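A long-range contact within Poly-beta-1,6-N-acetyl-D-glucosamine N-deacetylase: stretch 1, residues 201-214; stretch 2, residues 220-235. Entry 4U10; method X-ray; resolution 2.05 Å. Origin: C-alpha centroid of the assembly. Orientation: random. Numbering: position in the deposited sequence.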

ATOM      1  N   LYS A 201     -15.362   0.739   7.850  1.00 31.95           N
ATOM      2  CA  LYS A 201     -15.414   0.348   6.434  1.00 31.76           C
ATOM      3  C   LYS A 201     -14.469  -0.876   6.277  1.00 31.08           C
ATOM      4  O   LYS A 201     -13.296  -0.773   6.665  1.00 27.80           O
ATOM      5  N   LYS A 202     -14.969  -2.014   5.798  1.00 28.81           N
ATOM      6  CA  LYS A 202     -14.083  -3.144   5.380  1.00 30.37           C
ATOM      7  C   LYS A 202     -13.191  -2.654   4.272  1.00 24.84           C
ATOM      8  O   LYS A 202     -13.671  -2.000   3.333  1.00 24.40           O
ATOM      9  N   PRO A 203     -11.877  -2.950   4.337  1.00 20.28           N
ATOM     10  CA  PRO A 203     -11.131  -2.539   3.187  1.00 17.78           C
ATOM     11  C   PRO A 203     -11.613  -3.209   1.893  1.00 17.13           C
ATOM     12  O   PRO A 203     -12.014  -4.375   1.907  1.00 14.59           O
ATOM     13  N   ARG A 204     -11.442  -2.540   0.757  1.00 15.93           N
ATOM     14  CA  ARG A 204     -11.849  -3.117  -0.512  1.00 16.16           C
ATOM     15  C   ARG A 204     -10.709  -3.139  -1.528  1.00 15.61           C
ATOM     16  O   ARG A 204     -10.900  -3.357  -2.732  1.00 18.89           O
ATOM     17  N   ILE A 205      -9.496  -2.994  -1.029  1.00 15.14           N
ATOM     18  CA  ILE A 205      -8.304  -3.117  -1.816  1.00 14.66           C
ATOM     19  C   ILE A 205      -7.327  -3.924  -0.973  1.00 13.45           C
ATOM     20  O   ILE A 205      -7.177  -3.677   0.188  1.00 11.79           O
HETATM   21  N   MSE A 206      -6.649  -4.854  -1.621  1.00 13.02           N
HETATM   22  CA  MSE A 206      -5.414  -5.472  -1.064  1.00 13.30           C
HETATM   23  C   MSE A 206      -4.243  -4.885  -1.753  1.00 11.85           C
HETATM   24  O   MSE A 206      -4.121  -4.941  -3.004  1.00 14.30           O
ATOM     25  N   VAL A 207      -3.296  -4.356  -0.969  1.00 12.08           N
ATOM     26  CA  VAL A 207      -2.042  -3.962  -1.546  1.00 12.34           C
ATOM     27  C   VAL A 207      -0.969  -4.959  -1.196  1.00 12.79           C
ATOM     28  O   VAL A 207      -0.687  -5.198  -0.011  1.00 12.91           O
ATOM     29  N   TRP A 208      -0.274  -5.483  -2.209  1.00 12.82           N
ATOM     30  CA  TRP A 208       0.647  -6.619  -1.954  1.00 12.27           C
ATOM     31  C   TRP A 208       1.937  -6.085  -1.402  1.00 12.37           C
ATOM     32  O   TRP A 208       2.502  -5.120  -1.983  1.00 11.83           O
ATOM     33  N   PRO A 209       2.434  -6.668  -0.285  1.00 12.52           N
ATOM     34  CA  PRO A 209       3.807  -6.368   0.142  1.00 13.41           C
ATOM     35  C   PRO A 209       4.798  -6.605  -0.979  1.00 14.40           C
ATOM     36  O   PRO A 209       4.768  -7.672  -1.621  1.00 15.80           O
ATOM     37  N   TYR A 210       5.675  -5.623  -1.201  1.00 16.68           N
ATOM     38  CA  TYR A 210       6.769  -5.702  -2.170  1.00 16.44           C
ATOM     39  C   TYR A 210       6.241  -5.883  -3.574  1.00 17.12           C
ATOM     40  O   TYR A 210       6.972  -6.278  -4.446  1.00 16.61           O
ATOM     41  N   GLY A 211       4.956  -5.655  -3.836  1.00 16.28           N
ATOM     42  CA  GLY A 211       4.477  -5.813  -5.215  1.00 16.11           C
ATOM     43  C   GLY A 211       4.193  -7.272  -5.608  1.00 17.38           C
ATOM     44  O   GLY A 211       3.797  -7.520  -6.724  1.00 16.05           O
ATOM     45  N   GLN A 212       4.415  -8.252  -4.705  1.00 16.02           N
ATOM     46  CA  GLN A 212       4.411  -9.626  -5.114  1.00 15.82           C
ATOM     47  C   GLN A 212       3.126 -10.355  -4.696  1.00 15.80           C
ATOM     48  O   GLN A 212       2.720 -10.331  -3.537  1.00 13.47           O
ATOM     49  N   PHE A 213       2.617 -11.130  -5.637  1.00 14.86           N
ATOM     50  CA  PHE A 213       1.350 -11.845  -5.471  1.00 16.17           C
ATOM     51  C   PHE A 213       1.287 -13.051  -6.386  1.00 15.12           C
ATOM     52  O   PHE A 213       2.183 -13.283  -7.174  1.00 14.47           O
ATOM     53  N   ASN A 214       0.206 -13.799  -6.277  1.00 18.20           N
ATOM     54  CA  ASN A 214      -0.062 -14.900  -7.146  1.00 18.58           C
ATOM     55  C   ASN A 214      -1.539 -15.220  -7.113  1.00 18.67           C
ATOM     56  O   ASN A 214      -2.337 -14.506  -6.496  1.00 20.12           O
ATOM     57  N   ALA A 220      -7.557 -15.663  -2.058  1.00 16.87           N
ATOM     58  CA  ALA A 220      -7.622 -15.468  -0.593  1.00 15.98           C
ATOM     59  C   ALA A 220      -8.131 -14.083  -0.253  1.00 16.28           C
ATOM     60  O   ALA A 220      -8.947 -13.955   0.642  1.00 16.75           O
ATOM     61  N   ALA A 221      -7.637 -13.055  -0.962  1.00 17.32           N
ATOM     62  CA  ALA A 221      -8.040 -11.682  -0.768  1.00 17.20           C
ATOM     63  C   ALA A 221      -9.496 -11.496  -1.190  1.00 18.51           C
ATOM     64  O   ALA A 221     -10.290 -10.841  -0.473  1.00 18.92           O
ATOM     65  N   LYS A 222      -9.830 -12.009  -2.368  1.00 19.05           N
ATOM     66  CA  LYS A 222     -11.192 -11.953  -2.895  1.00 22.56           C
ATOM     67  C   LYS A 222     -12.187 -12.501  -1.886  1.00 22.41           C
ATOM     68  O   LYS A 222     -13.248 -11.914  -1.695  1.00 23.72           O
ATOM     69  N   GLN A 223     -11.871 -13.606  -1.225  1.00 19.56           N
ATOM     70  CA  GLN A 223     -12.800 -14.121  -0.240  1.00 22.14           C
ATOM     71  C   GLN A 223     -13.117 -13.166   0.905  1.00 21.44           C
ATOM     72  O   GLN A 223     -14.122 -13.370   1.575  1.00 18.50           O
ATOM     73  N   SER A 224     -12.241 -12.194   1.190  1.00 21.34           N
ATOM     74  CA  SER A 224     -12.518 -11.224   2.258  1.00 22.23           C
ATOM     75  C   SER A 224     -12.917  -9.853   1.741  1.00 22.75           C
ATOM     76  O   SER A 224     -12.932  -8.894   2.501  1.00 26.79           O
ATOM     77  N   GLY A 225     -13.291  -9.775   0.476  1.00 19.87           N
ATOM     78  CA  GLY A 225     -13.839  -8.553  -0.097  1.00 21.26           C
ATOM     79  C   GLY A 225     -12.855  -7.675  -0.816  1.00 25.73           C
ATOM     80  O   GLY A 225     -13.142  -6.509  -1.051  1.00 25.57           O
HETATM   81  N   MSE A 226     -11.679  -8.207  -1.169  1.00 23.04           N
HETATM   82  CA  MSE A 226     -10.668  -7.402  -1.824  1.00 23.08           C
HETATM   83  C   MSE A 226     -10.373  -8.029  -3.158  1.00 24.28           C
HETATM   84  O   MSE A 226      -9.396  -8.841  -3.307  1.00 23.81           O
ATOM     85  N   THR A 227     -11.228  -7.683  -4.128  1.00 21.70           N
ATOM     86  CA  THR A 227     -11.101  -8.140  -5.502  1.00 24.86           C
ATOM     87  C   THR A 227     -10.196  -7.188  -6.284  1.00 22.60           C
ATOM     88  O   THR A 227      -9.517  -7.603  -7.195  1.00 24.36           O
ATOM     89  N   HIS A 228     -10.189  -5.909  -5.900  1.00 21.47           N
ATOM     90  CA  HIS A 228      -9.170  -4.971  -6.370  1.00 20.96           C
ATOM     91  C   HIS A 228      -7.862  -5.145  -5.603  1.00 16.57           C
ATOM     92  O   HIS A 228      -7.817  -5.081  -4.382  1.00 17.13           O
ATOM     93  N   HIS A 229      -6.796  -5.350  -6.335  1.00 15.90           N
ATOM     94  CA  HIS A 229      -5.486  -5.510  -5.731  1.00 15.51           C
ATOM     95  C   HIS A 229      -4.441  -4.635  -6.405  1.00 15.12           C
ATOM     96  O   HIS A 229      -4.374  -4.518  -7.639  1.00 17.08           O
ATOM     97  N   PHE A 230      -3.577  -4.037  -5.602  1.00 15.01           N
ATOM     98  CA  PHE A 230      -2.531  -3.141  -6.094  1.00 13.73           C
ATOM     99  C   PHE A 230      -1.181  -3.881  -6.140  1.00 15.13           C
ATOM    100  O   PHE A 230      -0.616  -4.225  -5.093  1.00 13.30           O
ATOM    101  N   ALA A 231      -0.622  -4.019  -7.348  1.00 14.37           N
ATOM    102  CA  ALA A 231       0.745  -4.549  -7.560  1.00 17.17           C
ATOM    103  C   ALA A 231       1.746  -3.396  -7.843  1.00 19.20           C
ATOM    104  O   ALA A 231       1.518  -2.259  -7.438  1.00 18.85           O
ATOM    105  N   LEU A 232       2.893  -3.654  -8.463  1.00 21.18           N
ATOM    106  CA  LEU A 232       3.753  -2.572  -8.875  1.00 21.55           C
ATOM    107  C   LEU A 232       3.708  -2.509 -10.409  1.00 25.35           C
ATOM    108  O   LEU A 232       2.615  -2.626 -11.007  1.00 24.87           O
ATOM    109  N   GLY A 233       4.880  -2.356 -11.029  1.00 29.19           N
ATOM    110  CA  GLY A 233       5.013  -1.986 -12.446  1.00 36.88           C
ATOM    111  C   GLY A 233       4.868  -3.115 -13.461  1.00 38.61           C
ATOM    112  O   GLY A 233       5.179  -2.935 -14.627  1.00 49.93           O
ATOM    113  N   GLN A 234       4.377  -4.255 -13.011  1.00 41.69           N
ATOM    114  CA  GLN A 234       4.041  -5.380 -13.877  1.00 46.60           C
ATOM    115  C   GLN A 234       2.765  -5.180 -14.757  1.00 48.63           C
ATOM    116  O   GLN A 234       2.304  -6.113 -15.462  1.00 55.58           O
ATOM    117  N   LYS A 235       2.190  -3.975 -14.684  1.00 44.42           N
ATOM    118  CA  LYS A 235       1.011  -3.538 -15.460  1.00 38.59           C
ATOM    119  C   LYS A 235       1.005  -2.023 -15.337  1.00 40.23           C
ATOM    120  O   LYS A 235       1.284  -1.494 -14.248  1.00 37.15           O
TER

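Neighbouring parallel strands send their side chains alternately to the two faces of a sheet, so that a single pairing builds two separate layers of side chains. The contact between these stretches of the deacetylase, which buries 911 Å² in all, is a compact example. On one face lie Ile 205, Val 207 and Phe 230. Phe 230, with chi1 in the m well at -77°, is the residue most covered by the opposing stretch, and its ring receives Ile 205 (m, t) across one face: CG2 of Ile 205 stands 3.7 Å from the centroid of the Phe 230 ring, only 16° off the ring normal, a clear CH-pi contact. Val 207, in the t rotamer, adds a second methyl, its CG2 lying 3.8 Å from CD2 of Phe 230.

The other face carries Met 206 and His 229. Met 206 is a selenomethionine with chi angles t, p, p, and its CB meets two residues of the second stretch, at 4.1 Å from CB of Ala 221 and 4.0 Å from CB of Met 226. The latter, also selenomethionine (m, t, then chi3 at -102°), points toward the first stretch and reaches Pro 203, with its SE 4.0 Å from CG of that proline. Just beyond the strand, Trp 208 (m, chi2 121°) continues the layer: its CH2 lies 4.1 Å from CB of Ala 221, while its CD1 is 4.2 Å from CB of Ala 231.

Here the packing begins to turn polar. His 229 takes the p rotamer, which brings its ND1 to 3.0 Å from NE1 of Trp 208; the two rings meet rim to rim, neither covering the other. Phe 213, also p, approaches the same histidine obliquely, CE2 of Phe 213 to CE1 of His 229 being 3.8 Å, and sets its CE1 3.5 Å from CB of Ala 231.

Backbone bonds hold these layers in register. Met 206 N donates to His 228 O at 3.0 Å, Phe 230 N to Met 206 O at 2.8 Å, and Trp 208 N to Phe 230 O at 3.2 Å. Past the strands, Gly 211 leaves space that Leu 232 (m, t) fills: CG of Leu 232 lies 3.7 Å from CA of Gly 211, and a CB on this glycine would clash with CD1 of Leu 232. Gln 234 (chi1 p) closes this end with two weak hydrogen bonds, from its NE2 to Gly 211 O at 2.9 Å and from Leu 232 N to its OE1 at 2.9 Å.

Water completes the polar edge, supplementing the direct backbone bonds. One molecule donates to Pro 203 O (2.6 Å from the water O) and Ser 224 O (2.7 Å). A second donates to Arg 204 O at 2.7 Å and Gly 225 O at 3.2 Å, and accepts from His 228 N at 3.1 Å. The third links Trp 208 O and Phe 230 O, its own O 2.7 Å from each.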

ATOM      1  CB  LYS A 201     -14.854   1.462   5.548  1.00 33.18           C
ATOM      2  CG  LYS A 201     -15.850   2.485   5.053  1.00 36.00           C
ATOM      3  CD  LYS A 201     -15.820   3.739   5.876  1.00 37.67           C
ATOM      4  CE  LYS A 201     -16.308   4.933   5.074  1.00 41.16           C
ATOM      5  NZ  LYS A 201     -16.360   6.112   5.970  1.00 44.37           N
ATOM      6  CB  LYS A 202     -14.869  -4.321   4.779  1.00 32.09           C
ATOM      7  CG  LYS A 202     -15.523  -5.289   5.732  1.00 39.98           C
ATOM      8  CD  LYS A 202     -16.352  -6.298   4.911  1.00 41.16           C
ATOM      9  CE  LYS A 202     -16.474  -7.633   5.621  1.00 46.35           C
ATOM     10  NZ  LYS A 202     -15.135  -8.232   5.959  1.00 52.69           N
ATOM     11  CB  PRO A 203      -9.685  -3.047   3.512  1.00 19.77           C
ATOM     12  CG  PRO A 203      -9.899  -4.209   4.452  1.00 18.75           C
ATOM     13  CD  PRO A 203     -11.118  -3.825   5.236  1.00 20.08           C
ATOM     14  CB  ARG A 204     -13.064  -2.360  -1.048  1.00 18.14           C
ATOM     15  CG  ARG A 204     -12.898  -0.889  -1.029  1.00 18.11           C
ATOM     16  CD  ARG A 204     -14.180  -0.131  -1.460  1.00 19.34           C
ATOM     17  NE  ARG A 204     -13.877   1.299  -1.420  1.00 16.97           N
ATOM     18  CZ  ARG A 204     -14.731   2.270  -1.675  1.00 18.27           C
ATOM     19  NH1 ARG A 204     -15.986   1.967  -1.980  1.00 17.01           N
ATOM     20  NH2 ARG A 204     -14.308   3.538  -1.630  1.00 16.48           N
ATOM     21  CB  ILE A 205      -7.658  -1.732  -2.101  1.00 14.09           C
ATOM     22  CG1 ILE A 205      -8.586  -0.777  -2.851  1.00 14.38           C
ATOM     23  CG2 ILE A 205      -6.328  -1.792  -2.852  1.00 13.86           C
ATOM     24  CD1 ILE A 205      -8.154   0.684  -2.680  1.00 14.45           C
HETATM   25  CB  MSE A 206      -5.514  -6.982  -1.117  1.00 13.20           C
HETATM   26  CG  MSE A 206      -4.161  -7.712  -0.950  1.00 13.09           C
HETATM   27 SE   MSE A 206      -3.563  -7.396   0.900  1.00 14.62          SE
HETATM   28  CE  MSE A 206      -4.663  -8.681   1.769  1.00 14.25           C
ATOM     29  CB  VAL A 207      -1.631  -2.538  -1.087  1.00 13.58           C
ATOM     30  CG1 VAL A 207      -0.352  -2.119  -1.798  1.00 14.06           C
ATOM     31  CG2 VAL A 207      -2.753  -1.510  -1.327  1.00 12.52           C
ATOM     32  CB  TRP A 208       0.942  -7.348  -3.266  1.00 12.32           C
ATOM     33  CG  TRP A 208      -0.289  -7.866  -3.948  1.00 12.03           C
ATOM     34  CD1 TRP A 208      -0.716  -7.550  -5.198  1.00 11.49           C
ATOM     35  CD2 TRP A 208      -1.224  -8.827  -3.428  1.00 11.71           C
ATOM     36  NE1 TRP A 208      -1.872  -8.227  -5.464  1.00 12.35           N
ATOM     37  CE2 TRP A 208      -2.211  -9.006  -4.398  1.00 11.99           C
ATOM     38  CE3 TRP A 208      -1.349  -9.520  -2.208  1.00 11.61           C
ATOM     39  CZ2 TRP A 208      -3.289  -9.846  -4.202  1.00 11.72           C
ATOM     40  CZ3 TRP A 208      -2.391 -10.330  -2.035  1.00 11.26           C
ATOM     41  CH2 TRP A 208      -3.357 -10.502  -3.021  1.00 11.29           C
ATOM     42  CB  PRO A 209       4.030  -7.428   1.267  1.00 13.51           C
ATOM     43  CG  PRO A 209       2.682  -7.463   1.922  1.00 12.00           C
ATOM     44  CD  PRO A 209       1.810  -7.598   0.676  1.00 12.21           C
ATOM     45  CB  TYR A 210       7.688  -6.898  -1.804  1.00 18.03           C
ATOM     46  CG  TYR A 210       7.976  -7.111  -0.280  1.00 18.92           C
ATOM     47  CD1 TYR A 210       8.670  -6.207   0.455  1.00 18.61           C
ATOM     48  CD2 TYR A 210       7.540  -8.259   0.376  1.00 21.46           C
ATOM     49  CE1 TYR A 210       8.906  -6.399   1.813  1.00 18.81           C
ATOM     50  CE2 TYR A 210       7.798  -8.488   1.721  1.00 21.28           C
ATOM     51  CZ  TYR A 210       8.490  -7.549   2.436  1.00 20.13           C
ATOM     52  OH  TYR A 210       8.749  -7.784   3.784  1.00 21.50           O
ATOM     53  CB  GLN A 212       5.628 -10.377  -4.565  1.00 16.97           C
ATOM     54  CG  GLN A 212       6.974  -9.770  -5.021  1.00 18.91           C
ATOM     55  CD  GLN A 212       7.094  -9.749  -6.556  1.00 20.23           C
ATOM     56  OE1 GLN A 212       7.526  -8.714  -7.153  1.00 24.07           O
ATOM     57  NE2 GLN A 212       6.653 -10.834  -7.212  1.00 18.42           N
ATOM     58  CB  PHE A 213       0.196 -10.866  -5.740  1.00 15.78           C
ATOM     59  CG  PHE A 213       0.029 -10.463  -7.175  1.00 17.21           C
ATOM     60  CD1 PHE A 213       0.780  -9.446  -7.728  1.00 17.94           C
ATOM     61  CD2 PHE A 213      -0.930 -11.078  -7.960  1.00 16.29           C
ATOM     62  CE1 PHE A 213       0.639  -9.124  -9.064  1.00 18.39           C
ATOM     63  CE2 PHE A 213      -1.092 -10.747  -9.285  1.00 17.77           C
ATOM     64  CZ  PHE A 213      -0.303  -9.763  -9.841  1.00 16.73           C
ATOM     65  CB  ASN A 214       0.842 -16.125  -6.790  1.00 18.90           C
ATOM     66  CG  ASN A 214       0.473 -16.752  -5.458  1.00 17.02           C
ATOM     67  OD1 ASN A 214      -0.642 -16.673  -5.033  1.00 16.63           O
ATOM     68  ND2 ASN A 214       1.418 -17.359  -4.816  1.00 16.36           N
ATOM     69  CB  ALA A 220      -6.247 -15.687   0.086  1.00 15.89           C
ATOM     70  CB  ALA A 221      -7.154 -10.739  -1.554  1.00 17.82           C
ATOM     71  CB  LYS A 222     -11.281 -12.712  -4.231  1.00 27.31           C
ATOM     72  CG  LYS A 222     -12.686 -13.162  -4.679  1.00 33.95           C
ATOM     73  CD  LYS A 222     -12.543 -13.741  -6.080  1.00 38.75           C
ATOM     74  CE  LYS A 222     -13.756 -14.518  -6.583  1.00 44.70           C
ATOM     75  NZ  LYS A 222     -13.589 -14.858  -8.047  1.00 52.23           N
ATOM     76  CB  GLN A 223     -12.344 -15.413   0.372  1.00 22.18           C
ATOM     77  CG  GLN A 223     -12.444 -16.571  -0.546  1.00 28.13           C
ATOM     78  CD  GLN A 223     -12.085 -17.863   0.133  1.00 30.64           C
ATOM     79  OE1 GLN A 223     -11.238 -18.615  -0.349  1.00 36.33           O
ATOM     80  NE2 GLN A 223     -12.735 -18.137   1.255  1.00 31.65           N
ATOM     81  CB  SER A 224     -11.351 -11.140   3.240  1.00 22.97           C
ATOM     82  OG  SER A 224     -11.327 -12.323   4.019  1.00 24.26           O
HETATM   83  CB  MSE A 226      -9.487  -7.304  -0.891  1.00 21.90           C
HETATM   84  CG  MSE A 226      -9.957  -6.741   0.440  1.00 22.67           C
HETATM   85 SE   MSE A 226      -8.410  -6.697   1.664  1.00 24.58          SE
HETATM   86  CE  MSE A 226      -8.597  -8.165   2.805  1.00 19.58           C
ATOM     87  CB  THR A 227     -12.513  -8.252  -6.166  1.00 25.94           C
ATOM     88  OG1 THR A 227     -13.188  -9.342  -5.571  1.00 33.78           O
ATOM     89  CG2 THR A 227     -12.415  -8.537  -7.615  1.00 27.08           C
ATOM     90  CB  HIS A 228      -9.679  -3.538  -6.282  1.00 20.00           C
ATOM     91  CG  HIS A 228     -10.880  -3.306  -7.131  1.00 21.32           C
ATOM     92  ND1 HIS A 228     -10.800  -3.107  -8.496  1.00 25.94           N
ATOM     93  CD2 HIS A 228     -12.187  -3.268  -6.821  1.00 21.24           C
ATOM     94  CE1 HIS A 228     -12.023  -2.993  -8.981  1.00 24.84           C
ATOM     95  NE2 HIS A 228     -12.877  -3.073  -7.978  1.00 20.38           N
ATOM     96  CB  HIS A 229      -5.129  -7.018  -5.639  1.00 15.28           C
ATOM     97  CG  HIS A 229      -5.069  -7.727  -6.949  1.00 15.40           C
ATOM     98  ND1 HIS A 229      -3.902  -7.879  -7.659  1.00 15.95           N
ATOM     99  CD2 HIS A 229      -6.027  -8.366  -7.658  1.00 14.46           C
ATOM    100  CE1 HIS A 229      -4.135  -8.580  -8.753  1.00 15.14           C
ATOM    101  NE2 HIS A 229      -5.424  -8.855  -8.790  1.00 15.35           N
ATOM    102  CB  PHE A 230      -2.382  -1.943  -5.150  1.00 13.72           C
ATOM    103  CG  PHE A 230      -3.457  -0.847  -5.271  1.00 13.96           C
ATOM    104  CD1 PHE A 230      -4.658  -1.019  -5.928  1.00 14.86           C
ATOM    105  CD2 PHE A 230      -3.240   0.386  -4.611  1.00 15.37           C
ATOM    106  CE1 PHE A 230      -5.618   0.043  -5.944  1.00 15.04           C
ATOM    107  CE2 PHE A 230      -4.148   1.402  -4.673  1.00 13.84           C
ATOM    108  CZ  PHE A 230      -5.316   1.221  -5.336  1.00 14.21           C
ATOM    109  CB  ALA A 231       0.705  -5.611  -8.680  1.00 18.23           C
ATOM    110  CB  LEU A 232       5.156  -2.732  -8.283  1.00 19.75           C
ATOM    111  CG  LEU A 232       5.229  -2.511  -6.770  1.00 19.55           C
ATOM    112  CD1 LEU A 232       6.637  -2.758  -6.224  1.00 19.25           C
ATOM    113  CD2 LEU A 232       4.821  -1.080  -6.514  1.00 18.66           C
ATOM    114  CB  GLN A 234       3.954  -6.655 -13.001  1.00 48.83           C
ATOM    115  CG  GLN A 234       3.159  -6.595 -11.677  1.00 51.82           C
ATOM    116  CD  GLN A 234       4.024  -6.420 -10.423  1.00 52.14           C
ATOM    117  OE1 GLN A 234       4.551  -5.340 -10.186  1.00 57.31           O
ATOM    118  NE2 GLN A 234       4.156  -7.475  -9.614  1.00 46.70           N
ATOM    119  CB  LYS A 235      -0.277  -4.104 -14.863  1.00 38.36           C
ATOM    120  CG  LYS A 235      -1.560  -3.582 -15.490  1.00 37.52           C
ATOM    121  CD  LYS A 235      -2.743  -4.411 -15.035  1.00 37.33           C
ATOM    122  CE  LYS A 235      -3.961  -4.114 -15.867  1.00 36.74           C
ATOM    123  NZ  LYS A 235      -5.087  -3.622 -15.044  1.00 34.20           N
TER
HETATM  124  O   HOH W   1     -12.263  -6.470   3.370  1.00 19.51           O
HETATM  125  O   HOH W   2     -12.474  -5.196  -3.932  1.00 27.37           O
HETATM  126  O   HOH W   3       1.991  -3.909  -4.314  1.00 14.28           O